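Local coordinates for protection of telomeres protein 1 (PDB 7CUI), which binds single-stranded telomeric DNA, protects the 3' overhang and regulates telomerase and telomere length, the present chain being its C-terminal part, an OB-fold domain, at residues I166-Y171 against K189-F194; W80-L85 against S101-L106; K30-S35 against R49-R54; V58-K63 against N137-I142. One frame throughout, in Å; residues are numbered along the deposited sequence.

Overall arrangement
The four contacts spread over one closed OB-fold barrel and the helices packed on it. Contact 1 pairs the last two barrel strands, and its centre lies about 11 Å from that of contact 2, where helix 100-107 meets strand 77-87. The two join through Asp-102, whose OD2 is 2.7 Å from Arg-192 NH1. Contact 3, about 10 Å from contact 1 between centres, adjoins it through Glu-170 and Arg-49. Contact 4 uses the same long strand as contact 3, yet their centres are about 23 Å apart. Residues of all four contacts touch the chain of another protein, in contact 1 also through hydrogen bonds and a salt bridge; the sulfate belongs to contact 4 alone.

Contact 1: residues I166-Y171 against K189-F194; sequences IYVKEY and KRWRGF
Tyr-171 and Arg-190 pair by two backbone hydrogen bonds, the straighter one from Arg-190 N to Tyr-171 O (2.8 Å, 177°). Two residues along, Lys-169 N reaches Arg-192 O at 2.8 Å, and Arg-192 N returns a bond to Lys-169 O. On the face shared by these four residues, CG of Tyr-171 sits between backbone N and carbonyl carbon (chi1 68°), and the ring lies against the partner strand. Arg-190 CB lies over one ring face, 3.9 Å from the centroid, while Arg-192 CG comes within 3.5 Å of the hydroxyl OH. Phe-194 presents a face to Tyr-167 CB, which stands 3.7 Å from the ring centroid. On the same face, Lys-169 and Arg-192 run side by side, and Asp-102 forms salt bridges with both, probably offsetting their mutual repulsion. The Tyr-171 hydroxyl bonds to the backbone of a chain of another protein; an alanine here would probably leave Arg-190 CB and Arg-192 CG without their aromatic cover and that backbone without its hydroxyl mate. On the other face Glu-170 lies alongside Trp-191, with Glu-170 CG 3.4 Å from Trp-191 NE1. Glu-170 OE1 is held by Arg-49 and His-51. Such antiparallel pairing of strands 163-171 and 190-198 is that of the fourth and fifth strands of an OB-fold barrel.

Contact 2: residues W80-L85 against S101-L106; sequences WMFALL and SDAAEL
Trp-80 and Ala-103 form the tight part of this contact, with CB of the tryptophan 3.3 Å from CB of the alanine. The alanine methyl points at the strand and touches two aromatic side chains: it meets Trp-80 CB and CG, and lies 3.9 Å from Phe-82 CE1. CG of Phe-82 lies between backbone N and carbonyl carbon (chi1 55°), and the ring beyond it comes up to the helix although CB does not point there. The small residue lets the helix come close, with 6.0 Å between Trp-80 CA and Ala-103 CA. No hydrogen bond crosses the contact; it is held by apolar packing.

Away from Ala-103 the fit is looser. Ala-104, partly exposed, touches the indole with its CB 4.1 Å from Trp-80 CD1. At the far end of the segment, Leu-106 CD2 approaches the edge of the Phe-82 ring near its plane, 4.2 Å from CE2. The polar side of the helix faces elsewhere: Ser-101 is exposed, and Asp-102 turns to Arg-192 and Lys-169 in salt bridges.

The axes of these short strand and helix segments make an angle of 76°, so the helix runs across the strand. In the OB fold, helix 100-107 follows the third barrel strand. Phe-82 is stacked on Phe-68 of strand 49-73, the indole packs on Ile-112, Pro-114 and Leu-117, and Leu-106 also packs on Thr-196 and Ile-198 of strand 190-198.

Contact 3: residues K30-S35 against R49-R54; sequences KLTTIS and RKHRLR
Leu-31 and Thr-32, in the connection leading to helix 34-38, lie against the beginning of the first strand of the OB-fold barrel. The two segments run at a steep angle, their end-to-end directions 79° apart. One backbone hydrogen bond ties them: Thr-32 N gives its hydrogen to Arg-52 O at 3.1 Å and 167°. Just before it, Lys-30 O rests 3.5 Å from Arg-52 CB. Thr-33 then takes the N-cap position, its OG1 hydrogen-bonded to Thr-36 OG1 in the first turn of helix 34-38.

The side chains of Leu-31 and Arg-54 cross at about a right angle. CG of Leu-31 is anti to the backbone N (chi1 179°); from it CD1 comes within 3.4 Å of Arg-54 N. Leu-31 CD2 meets the edge of the Arg-54 guanidinium, 4.0 Å from NE. His-51 NE2 is hydrogen-bonded to Glu-170 of strand 163-171, and buried Leu-53 packs on Ile-37. The helix start meets Leu-53 where Ile-34 CG1 lies 3.3 Å from Leu-53 CD2.

Contact 4: residues V58-K63 against N137-I142; sequences VDFWPK and NLEERI. With SO4 (sulfate ion), chain E.
Phe-60 makes the apolar core of this contact, its ring reaching the start of helix 138-148. Its CD2 lies 3.9 Å from Leu-138 CD1. Phe-60 CE2 is 3.7 Å from Ile-142 CD1, and CZ meets Glu-139 CG. CG of Phe-60 stands between the backbone N and the carbonyl carbon (chi1 63°). Leu-138 also touches the backbone of Val-58 and Asp-59 with CD1, and Lys-63 crosses Ile-142 at about a right angle, CD touching CG2.

Polar bonds fix the strand side. Asp-59 OD1 accepts from Phe-60 N at 2.7 Å on its anti side and from Lys-63 NZ at 2.8 Å on its syn side, both arriving from the same face of the carboxylate. Lys-63 NZ also binds Phe-60 O, so the lysine closes the turn after the strand. The same OD1 lies 3.6 Å from Ile-142 CD1. An alanine in place of Asp-59 would probably leave the Lys-63 ammonium without its opposite charge, Phe-60 N without this acceptor and Ile-142 CD1 without its contact to OD1, with Lys-63 then held by Phe-60 O.

A sulfate ion, probably from the crystallisation liquor, accepts from Arg-141 NH1 at its O2, while Arg-141 NE bridges to Asp-158.

Val-58 and Asp-59 both face Leu-85 of strand 77-87 in a classic beta bulge. The axes of the short strand and helix segments are 75° apart, with Phe-60 stacked on Trp-135 and Leu-138 and Ile-142 also packed on Ala-155 of helix 155-158.

Contact 1: residues I166-Y171 against K189-F194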
# COMPACT_ATOMS: atom_id res chain seq x y z
N ILE A 166 0.92 -6.25 -8.65
CA ILE A 166 0.40 -6.14 -7.29
C ILE A 166 -0.94 -6.86 -7.24
O ILE A 166 -1.74 -6.75 -8.17
CB ILE A 166 0.28 -4.65 -6.89
CG1 ILE A 166 -0.09 -4.46 -5.42
CG2 ILE A 166 -0.69 -3.91 -7.79
CD1 ILE A 166 0.90 -5.07 -4.46
N TYR A 167 -1.18 -7.61 -6.15
CA TYR A 167 -2.50 -8.17 -5.89
C TYR A 167 -3.20 -7.31 -4.85
O TYR A 167 -2.59 -6.92 -3.86
CB TYR A 167 -2.42 -9.59 -5.32
CG TYR A 167 -1.68 -10.61 -6.13
CD1 TYR A 167 -1.51 -10.48 -7.50
CD2 TYR A 167 -1.18 -11.76 -5.53
CE1 TYR A 167 -0.83 -11.43 -8.24
CE2 TYR A 167 -0.51 -12.73 -6.26
CZ TYR A 167 -0.34 -12.57 -7.62
OH TYR A 167 0.33 -13.52 -8.34
N VAL A 168 -4.48 -7.03 -5.07
CA VAL A 168 -5.27 -6.27 -4.11
C VAL A 168 -6.54 -7.05 -3.79
O VAL A 168 -7.13 -7.67 -4.67
CB VAL A 168 -5.59 -4.84 -4.59
CG1 VAL A 168 -4.33 -4.04 -4.88
CG2 VAL A 168 -6.54 -4.81 -5.78
N LYS A 169 -6.94 -7.01 -2.51
CA LYS A 169 -8.23 -7.52 -2.09
C LYS A 169 -9.14 -6.34 -1.76
O LYS A 169 -8.80 -5.49 -0.95
CB LYS A 169 -8.10 -8.55 -0.96
CG LYS A 169 -7.22 -8.16 0.22
CD LYS A 169 -6.90 -9.34 1.11
CE LYS A 169 -5.76 -9.05 2.07
NZ LYS A 169 -5.38 -10.25 2.85
N GLU A 170 -10.29 -6.31 -2.45
CA GLU A 170 -11.29 -5.26 -2.31
C GLU A 170 -12.31 -5.69 -1.27
O GLU A 170 -12.73 -6.85 -1.26
CB GLU A 170 -11.96 -5.05 -3.67
CG GLU A 170 -12.85 -3.82 -3.75
CD GLU A 170 -13.33 -3.55 -5.17
OE1 GLU A 170 -13.18 -4.44 -6.03
OE2 GLU A 170 -13.84 -2.44 -5.42
N TYR A 171 -12.70 -4.76 -0.39
CA TYR A 171 -13.56 -5.08 0.73
C TYR A 171 -14.17 -3.79 1.28
O TYR A 171 -13.73 -2.70 0.93
CB TYR A 171 -12.77 -5.78 1.84
CG TYR A 171 -11.74 -4.90 2.51
CD1 TYR A 171 -10.52 -4.64 1.91
CD2 TYR A 171 -11.99 -4.32 3.74
CE1 TYR A 171 -9.58 -3.82 2.51
CE2 TYR A 171 -11.06 -3.50 4.36
CZ TYR A 171 -9.85 -3.26 3.74
OH TYR A 171 -8.92 -2.45 4.34
N LYS A 189 -15.48 1.49 -0.03
CA LYS A 189 -14.60 0.38 -0.35
C LYS A 189 -13.16 0.75 -0.01
O LYS A 189 -12.76 1.91 -0.13
CB LYS A 189 -14.76 -0.04 -1.81
CG LYS A 189 -16.05 -0.78 -2.14
CD LYS A 189 -16.13 -1.24 -3.58
CE LYS A 189 -17.14 -2.33 -3.82
NZ LYS A 189 -16.67 -3.65 -3.34
N ARG A 190 -12.40 -0.26 0.44
CA ARG A 190 -10.96 -0.16 0.67
C ARG A 190 -10.26 -1.26 -0.13
O ARG A 190 -10.86 -2.29 -0.41
CB ARG A 190 -10.66 -0.32 2.16
CG ARG A 190 -10.43 0.97 2.93
CD ARG A 190 -11.41 2.08 2.62
NE ARG A 190 -11.36 3.21 3.53
CZ ARG A 190 -12.21 4.23 3.50
NH1 ARG A 190 -13.18 4.26 2.61
NH2 ARG A 190 -12.09 5.21 4.38
N TRP A 191 -8.99 -1.02 -0.48
CA TRP A 191 -8.17 -2.02 -1.14
C TRP A 191 -6.94 -2.33 -0.28
O TRP A 191 -6.33 -1.43 0.28
CB TRP A 191 -7.75 -1.55 -2.53
CG TRP A 191 -8.91 -1.39 -3.46
CD1 TRP A 191 -9.38 -2.31 -4.35
CD2 TRP A 191 -9.75 -0.24 -3.58
NE1 TRP A 191 -10.46 -1.80 -5.02
CE2 TRP A 191 -10.71 -0.53 -4.56
CE3 TRP A 191 -9.79 1.01 -2.94
CZ2 TRP A 191 -11.70 0.38 -4.93
CZ3 TRP A 191 -10.77 1.91 -3.31
CH2 TRP A 191 -11.71 1.60 -4.29
N ARG A 192 -6.57 -3.61 -0.25
CA ARG A 192 -5.46 -4.08 0.56
C ARG A 192 -4.51 -4.91 -0.28
O ARG A 192 -4.92 -5.90 -0.89
CB ARG A 192 -6.01 -4.89 1.74
CG ARG A 192 -6.11 -4.10 3.04
CD ARG A 192 -5.17 -4.71 4.06
NE ARG A 192 -5.91 -5.39 5.11
CZ ARG A 192 -5.51 -6.50 5.73
NH1 ARG A 192 -4.38 -7.10 5.38
NH2 ARG A 192 -6.26 -7.02 6.68
N GLY A 193 -3.23 -4.51 -0.31
CA GLY A 193 -2.20 -5.27 -0.99
C GLY A 193 -1.95 -6.60 -0.30
O GLY A 193 -2.16 -6.72 0.91
N PHE A 194 -1.50 -7.60 -1.07
CA PHE A 194 -1.10 -8.89 -0.53
C PHE A 194 -0.34 -9.69 -1.59
O PHE A 194 -0.35 -9.34 -2.77
CB PHE A 194 -2.32 -9.67 -0.04
CG PHE A 194 -3.17 -10.24 -1.14
CD1 PHE A 194 -4.14 -9.47 -1.76
CD2 PHE A 194 -3.00 -11.55 -1.56
CE1 PHE A 194 -4.93 -10.00 -2.77
CE2 PHE A 194 -3.78 -12.08 -2.58
CZ PHE A 194 -4.75 -11.30 -3.18

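Contact 2: residues W80-L85 against S101-L106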
# COMPACT_ATOMS: atom_id res chain seq x y z
N TRP A 80 2.45 -2.86 11.24
CA TRP A 80 2.62 -2.13 9.99
C TRP A 80 1.27 -1.60 9.53
O TRP A 80 0.28 -2.33 9.52
CB TRP A 80 3.21 -3.04 8.90
CG TRP A 80 4.60 -3.54 9.14
CD1 TRP A 80 5.00 -4.84 9.18
CD2 TRP A 80 5.78 -2.75 9.35
NE1 TRP A 80 6.35 -4.92 9.41
CE2 TRP A 80 6.85 -3.65 9.52
CE3 TRP A 80 6.04 -1.37 9.41
CZ2 TRP A 80 8.16 -3.22 9.74
CZ3 TRP A 80 7.34 -0.95 9.64
CH2 TRP A 80 8.38 -1.86 9.81
N MSE A 81 1.25 -0.32 9.15
CA MSE A 81 0.10 0.25 8.48
C MSE A 81 0.52 1.48 7.68
O MSE A 81 0.92 2.49 8.24
CB MSE A 81 -1.02 0.56 9.48
CG MSE A 81 -2.27 1.03 8.81
SE MSE A 81 -3.49 1.83 10.11
CE MSE A 81 -2.84 3.60 10.66
N PHE A 82 0.43 1.35 6.35
CA PHE A 82 0.71 2.43 5.43
C PHE A 82 -0.03 2.17 4.13
O PHE A 82 -0.54 1.07 3.90
CB PHE A 82 2.22 2.60 5.22
CG PHE A 82 2.96 1.36 4.77
CD1 PHE A 82 3.51 0.49 5.70
CD2 PHE A 82 3.11 1.07 3.42
CE1 PHE A 82 4.19 -0.64 5.29
CE2 PHE A 82 3.80 -0.07 3.02
CZ PHE A 82 4.34 -0.92 3.95
N ALA A 83 -0.11 3.20 3.28
CA ALA A 83 -0.81 3.08 2.01
C ALA A 83 0.07 3.60 0.88
O ALA A 83 0.74 4.63 1.02
CB ALA A 83 -2.12 3.83 2.08
N LEU A 84 0.05 2.88 -0.25
CA LEU A 84 0.71 3.33 -1.46
C LEU A 84 -0.36 3.78 -2.45
O LEU A 84 -1.27 3.01 -2.74
CB LEU A 84 1.49 2.15 -2.05
CG LEU A 84 2.50 1.46 -1.14
CD1 LEU A 84 3.24 0.37 -1.90
CD2 LEU A 84 3.49 2.48 -0.58
N LEU A 85 -0.24 5.01 -2.95
CA LEU A 85 -1.08 5.44 -4.06
C LEU A 85 -0.45 4.93 -5.36
O LEU A 85 0.63 5.38 -5.74
CB LEU A 85 -1.20 6.97 -4.06
CG LEU A 85 -2.23 7.53 -5.04
CD1 LEU A 85 -3.64 7.08 -4.68
CD2 LEU A 85 -2.16 9.05 -5.09
N SER A 101 0.45 -8.43 8.44
CA SER A 101 1.18 -9.53 7.82
C SER A 101 1.40 -9.32 6.32
O SER A 101 2.38 -9.84 5.78
CB SER A 101 0.52 -10.86 8.11
OG SER A 101 -0.86 -10.82 7.76
N ASP A 102 0.51 -8.57 5.67
CA ASP A 102 0.66 -8.29 4.25
C ASP A 102 1.80 -7.29 4.03
O ASP A 102 2.55 -7.41 3.06
CB ASP A 102 -0.66 -7.82 3.63
CG ASP A 102 -1.69 -8.93 3.47
OD1 ASP A 102 -1.31 -10.04 3.03
OD2 ASP A 102 -2.88 -8.67 3.77
N ALA A 103 1.93 -6.33 4.95
CA ALA A 103 3.01 -5.36 4.92
C ALA A 103 4.33 -6.04 5.24
O ALA A 103 5.36 -5.70 4.66
CB ALA A 103 2.72 -4.22 5.86
N ALA A 104 4.30 -7.02 6.16
CA ALA A 104 5.47 -7.82 6.48
C ALA A 104 5.89 -8.63 5.25
O ALA A 104 7.09 -8.78 5.00
CB ALA A 104 5.20 -8.70 7.68
N GLU A 105 4.90 -9.15 4.51
CA GLU A 105 5.14 -9.89 3.28
C GLU A 105 5.89 -9.02 2.27
O GLU A 105 6.89 -9.45 1.71
CB GLU A 105 3.81 -10.39 2.71
CG GLU A 105 3.93 -11.11 1.38
CD GLU A 105 4.15 -12.61 1.46
OE1 GLU A 105 3.85 -13.30 0.47
OE2 GLU A 105 4.61 -13.08 2.52
N LEU A 106 5.41 -7.78 2.07
CA LEU A 106 6.03 -6.85 1.14
C LEU A 106 7.45 -6.54 1.60
O LEU A 106 8.39 -6.69 0.81
CB LEU A 106 5.17 -5.58 1.05
CG LEU A 106 5.65 -4.52 0.06
CD1 LEU A 106 5.24 -4.87 -1.37
CD2 LEU A 106 5.12 -3.14 0.43

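Contact 3: residues K30-S35 against R49-R54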
# COMPACT_ATOMS: atom_id res chain seq x y z
N LYS A 30 -5.93 -12.78 -13.23
CA LYS A 30 -5.42 -12.19 -14.45
C LYS A 30 -5.40 -10.67 -14.35
O LYS A 30 -6.05 -10.08 -13.48
CB LYS A 30 -6.19 -12.69 -15.68
CG LYS A 30 -5.41 -13.64 -16.58
CD LYS A 30 -6.10 -13.96 -17.89
CE LYS A 30 -7.03 -15.16 -17.80
NZ LYS A 30 -6.29 -16.44 -17.66
N LEU A 31 -4.65 -10.04 -15.26
CA LEU A 31 -4.32 -8.62 -15.22
C LEU A 31 -5.50 -7.79 -15.72
O LEU A 31 -5.95 -7.97 -16.85
CB LEU A 31 -3.06 -8.41 -16.08
CG LEU A 31 -2.55 -6.98 -16.21
CD1 LEU A 31 -2.17 -6.41 -14.85
CD2 LEU A 31 -1.36 -6.92 -17.15
N THR A 32 -5.98 -6.88 -14.86
CA THR A 32 -6.98 -5.87 -15.22
C THR A 32 -6.42 -4.48 -14.94
O THR A 32 -5.22 -4.34 -14.70
CB THR A 32 -8.33 -6.12 -14.54
OG1 THR A 32 -8.16 -6.00 -13.13
CG2 THR A 32 -8.97 -7.45 -14.90
N THR A 33 -7.28 -3.45 -14.97
CA THR A 33 -6.83 -2.07 -14.77
C THR A 33 -7.62 -1.39 -13.66
O THR A 33 -8.69 -1.85 -13.28
CB THR A 33 -6.98 -1.21 -16.03
OG1 THR A 33 -8.38 -1.05 -16.27
CG2 THR A 33 -6.28 -1.78 -17.25
N ILE A 34 -7.07 -0.27 -13.17
CA ILE A 34 -7.68 0.53 -12.12
C ILE A 34 -8.95 1.20 -12.66
O ILE A 34 -9.89 1.43 -11.90
CB ILE A 34 -6.67 1.54 -11.53
CG1 ILE A 34 -5.51 0.83 -10.83
CG2 ILE A 34 -7.36 2.53 -10.60
CD1 ILE A 34 -4.35 1.73 -10.46
N SER A 35 -8.96 1.48 -13.97
CA SER A 35 -10.12 2.07 -14.61
C SER A 35 -11.30 1.10 -14.51
O SER A 35 -12.41 1.52 -14.19
CB SER A 35 -9.83 2.45 -16.03
OG SER A 35 -10.80 3.38 -16.50
N ARG A 49 -13.79 -8.60 -3.88
CA ARG A 49 -13.16 -8.93 -5.15
C ARG A 49 -11.65 -9.07 -4.95
O ARG A 49 -11.11 -8.64 -3.93
CB ARG A 49 -13.47 -7.85 -6.20
CG ARG A 49 -14.94 -7.73 -6.57
CD ARG A 49 -15.17 -6.95 -7.85
NE ARG A 49 -15.07 -5.50 -7.70
CZ ARG A 49 -14.97 -4.64 -8.71
NH1 ARG A 49 -14.93 -5.06 -9.96
NH2 ARG A 49 -14.89 -3.34 -8.45
N LYS A 50 -10.97 -9.65 -5.94
CA LYS A 50 -9.55 -9.95 -5.87
C LYS A 50 -8.95 -9.69 -7.25
O LYS A 50 -9.24 -10.42 -8.19
CB LYS A 50 -9.40 -11.43 -5.47
CG LYS A 50 -8.36 -11.77 -4.41
CD LYS A 50 -8.68 -13.10 -3.73
CE LYS A 50 -7.80 -13.43 -2.54
NZ LYS A 50 -6.77 -14.45 -2.87
N HIS A 51 -8.14 -8.63 -7.36
CA HIS A 51 -7.64 -8.17 -8.66
C HIS A 51 -6.11 -8.23 -8.73
O HIS A 51 -5.44 -8.36 -7.71
CB HIS A 51 -8.08 -6.72 -8.96
CG HIS A 51 -9.49 -6.40 -8.62
ND1 HIS A 51 -10.54 -6.65 -9.49
CD2 HIS A 51 -10.03 -5.81 -7.53
CE1 HIS A 51 -11.67 -6.24 -8.93
NE2 HIS A 51 -11.38 -5.72 -7.73
N ARG A 52 -5.59 -8.08 -9.95
CA ARG A 52 -4.16 -8.07 -10.23
C ARG A 52 -3.86 -6.86 -11.11
O ARG A 52 -4.56 -6.62 -12.09
CB ARG A 52 -3.78 -9.34 -10.98
CG ARG A 52 -2.28 -9.60 -11.07
CD ARG A 52 -2.05 -10.97 -11.67
NE ARG A 52 -1.35 -10.90 -12.94
CZ ARG A 52 -0.06 -11.16 -13.10
NH1 ARG A 52 0.67 -11.52 -12.05
NH2 ARG A 52 0.50 -11.06 -14.29
N LEU A 53 -2.81 -6.10 -10.76
CA LEU A 53 -2.51 -4.88 -11.48
C LEU A 53 -1.01 -4.78 -11.76
O LEU A 53 -0.20 -5.28 -10.99
CB LEU A 53 -2.95 -3.67 -10.65
CG LEU A 53 -4.39 -3.70 -10.12
CD1 LEU A 53 -4.39 -4.12 -8.67
CD2 LEU A 53 -5.03 -2.34 -10.27
N ARG A 54 -0.67 -4.14 -12.89
CA ARG A 54 0.70 -3.76 -13.19
C ARG A 54 0.81 -2.26 -12.97
O ARG A 54 0.13 -1.48 -13.64
CB ARG A 54 1.08 -4.15 -14.62
CG ARG A 54 2.58 -4.11 -14.88
CD ARG A 54 2.99 -4.66 -16.23
NE ARG A 54 2.43 -5.98 -16.47
CZ ARG A 54 3.14 -7.10 -16.61
NH1 ARG A 54 4.46 -7.06 -16.54
NH2 ARG A 54 2.52 -8.24 -16.84

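Contact 4: residues V58-K63 against N137-I142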
# COMPACT_ATOMS: atom_id res chain seq x y z
N VAL A 58 3.05 6.26 -6.84
CA VAL A 58 2.94 7.66 -7.23
C VAL A 58 2.88 8.55 -5.99
O VAL A 58 3.17 9.74 -6.07
CB VAL A 58 1.75 7.83 -8.19
CG1 VAL A 58 0.98 9.14 -8.00
CG2 VAL A 58 2.19 7.64 -9.64
N ASP A 59 2.52 7.96 -4.84
CA ASP A 59 2.42 8.67 -3.57
C ASP A 59 2.30 7.63 -2.46
O ASP A 59 2.10 6.45 -2.74
CB ASP A 59 1.24 9.65 -3.58
CG ASP A 59 1.34 10.77 -2.55
OD1 ASP A 59 2.20 10.67 -1.66
OD2 ASP A 59 0.56 11.73 -2.65
N PHE A 60 2.42 8.07 -1.19
CA PHE A 60 2.22 7.18 -0.05
C PHE A 60 1.83 7.96 1.20
O PHE A 60 2.02 9.17 1.28
CB PHE A 60 3.46 6.32 0.19
CG PHE A 60 4.71 7.08 0.56
CD1 PHE A 60 4.88 7.60 1.83
CD2 PHE A 60 5.72 7.28 -0.38
CE1 PHE A 60 6.03 8.30 2.17
CE2 PHE A 60 6.87 7.97 -0.05
CZ PHE A 60 7.02 8.49 1.22
N TRP A 61 1.29 7.21 2.18
CA TRP A 61 0.83 7.74 3.46
C TRP A 61 1.16 6.74 4.57
O TRP A 61 0.98 5.53 4.39
CB TRP A 61 -0.67 8.03 3.41
CG TRP A 61 -1.06 9.09 4.40
CD1 TRP A 61 -1.07 10.44 4.18
CD2 TRP A 61 -1.42 8.91 5.78
NE1 TRP A 61 -1.43 11.11 5.31
CE2 TRP A 61 -1.66 10.20 6.31
CE3 TRP A 61 -1.57 7.80 6.62
CZ2 TRP A 61 -2.03 10.40 7.64
CZ3 TRP A 61 -1.94 7.99 7.93
CH2 TRP A 61 -2.18 9.28 8.43
N PRO A 62 1.65 7.18 5.76
CA PRO A 62 1.94 8.59 6.04
C PRO A 62 3.26 9.07 5.44
O PRO A 62 4.02 8.28 4.88
CB PRO A 62 1.96 8.65 7.58
CG PRO A 62 2.32 7.25 8.04
CD PRO A 62 1.92 6.31 6.92
N LYS A 63 3.52 10.37 5.55
CA LYS A 63 4.66 10.97 4.88
C LYS A 63 5.98 10.62 5.57
O LYS A 63 7.00 10.54 4.90
CB LYS A 63 4.47 12.48 4.73
CG LYS A 63 3.26 12.88 3.90
CD LYS A 63 3.27 12.32 2.50
CE LYS A 63 2.10 12.82 1.68
NZ LYS A 63 1.53 11.75 0.84
N ASN A 137 13.21 7.08 -6.08
CA ASN A 137 13.53 8.34 -5.43
C ASN A 137 12.28 9.10 -4.99
O ASN A 137 12.37 10.29 -4.67
CB ASN A 137 14.41 9.25 -6.29
CG ASN A 137 15.73 8.61 -6.67
OD1 ASN A 137 15.85 8.02 -7.74
ND2 ASN A 137 16.71 8.69 -5.78
N LEU A 138 11.13 8.42 -4.93
CA LEU A 138 9.86 9.05 -4.59
C LEU A 138 9.91 9.68 -3.19
O LEU A 138 9.50 10.83 -3.02
CB LEU A 138 8.75 8.00 -4.68
CG LEU A 138 7.37 8.46 -5.18
CD1 LEU A 138 6.29 7.97 -4.22
CD2 LEU A 138 7.28 9.97 -5.39
N GLU A 139 10.39 8.92 -2.20
CA GLU A 139 10.37 9.36 -0.81
C GLU A 139 11.26 10.59 -0.65
O GLU A 139 10.88 11.56 0.02
CB GLU A 139 10.79 8.22 0.12
CG GLU A 139 10.69 8.55 1.60
CD GLU A 139 11.89 9.23 2.25
OE1 GLU A 139 13.00 9.17 1.67
OE2 GLU A 139 11.70 9.81 3.35
N GLU A 140 12.44 10.54 -1.29
CA GLU A 140 13.43 11.60 -1.24
C GLU A 140 12.81 12.90 -1.75
O GLU A 140 13.01 13.96 -1.17
CB GLU A 140 14.61 11.26 -2.14
CG GLU A 140 15.63 10.36 -1.48
CD GLU A 140 16.73 9.82 -2.39
OE1 GLU A 140 16.88 10.31 -3.54
OE2 GLU A 140 17.46 8.90 -1.94
N ARG A 141 12.07 12.78 -2.85
CA ARG A 141 11.49 13.92 -3.54
C ARG A 141 10.30 14.44 -2.74
O ARG A 141 10.09 15.65 -2.66
CB ARG A 141 11.08 13.53 -4.97
CG ARG A 141 12.20 13.61 -6.01
CD ARG A 141 13.28 14.66 -5.89
NE ARG A 141 12.93 16.00 -6.36
CZ ARG A 141 13.71 17.10 -6.27
NH1 ARG A 141 13.30 18.26 -6.84
NH2 ARG A 141 14.88 17.02 -5.67
N ILE A 142 9.52 13.52 -2.17
CA ILE A 142 8.38 13.91 -1.36
C ILE A 142 8.88 14.72 -0.16
O ILE A 142 8.32 15.77 0.15
CB ILE A 142 7.52 12.70 -0.96
CG1 ILE A 142 6.59 12.28 -2.11
CG2 ILE A 142 6.74 12.97 0.32
CD1 ILE A 142 5.78 11.05 -1.85
S SO4 E . 14.36 20.99 -8.31
O1 SO4 E . 13.19 21.57 -7.71
O2 SO4 E . 15.32 20.69 -7.27
O3 SO4 E . 14.00 19.78 -9.00
O4 SO4 E . 14.94 21.92 -9.24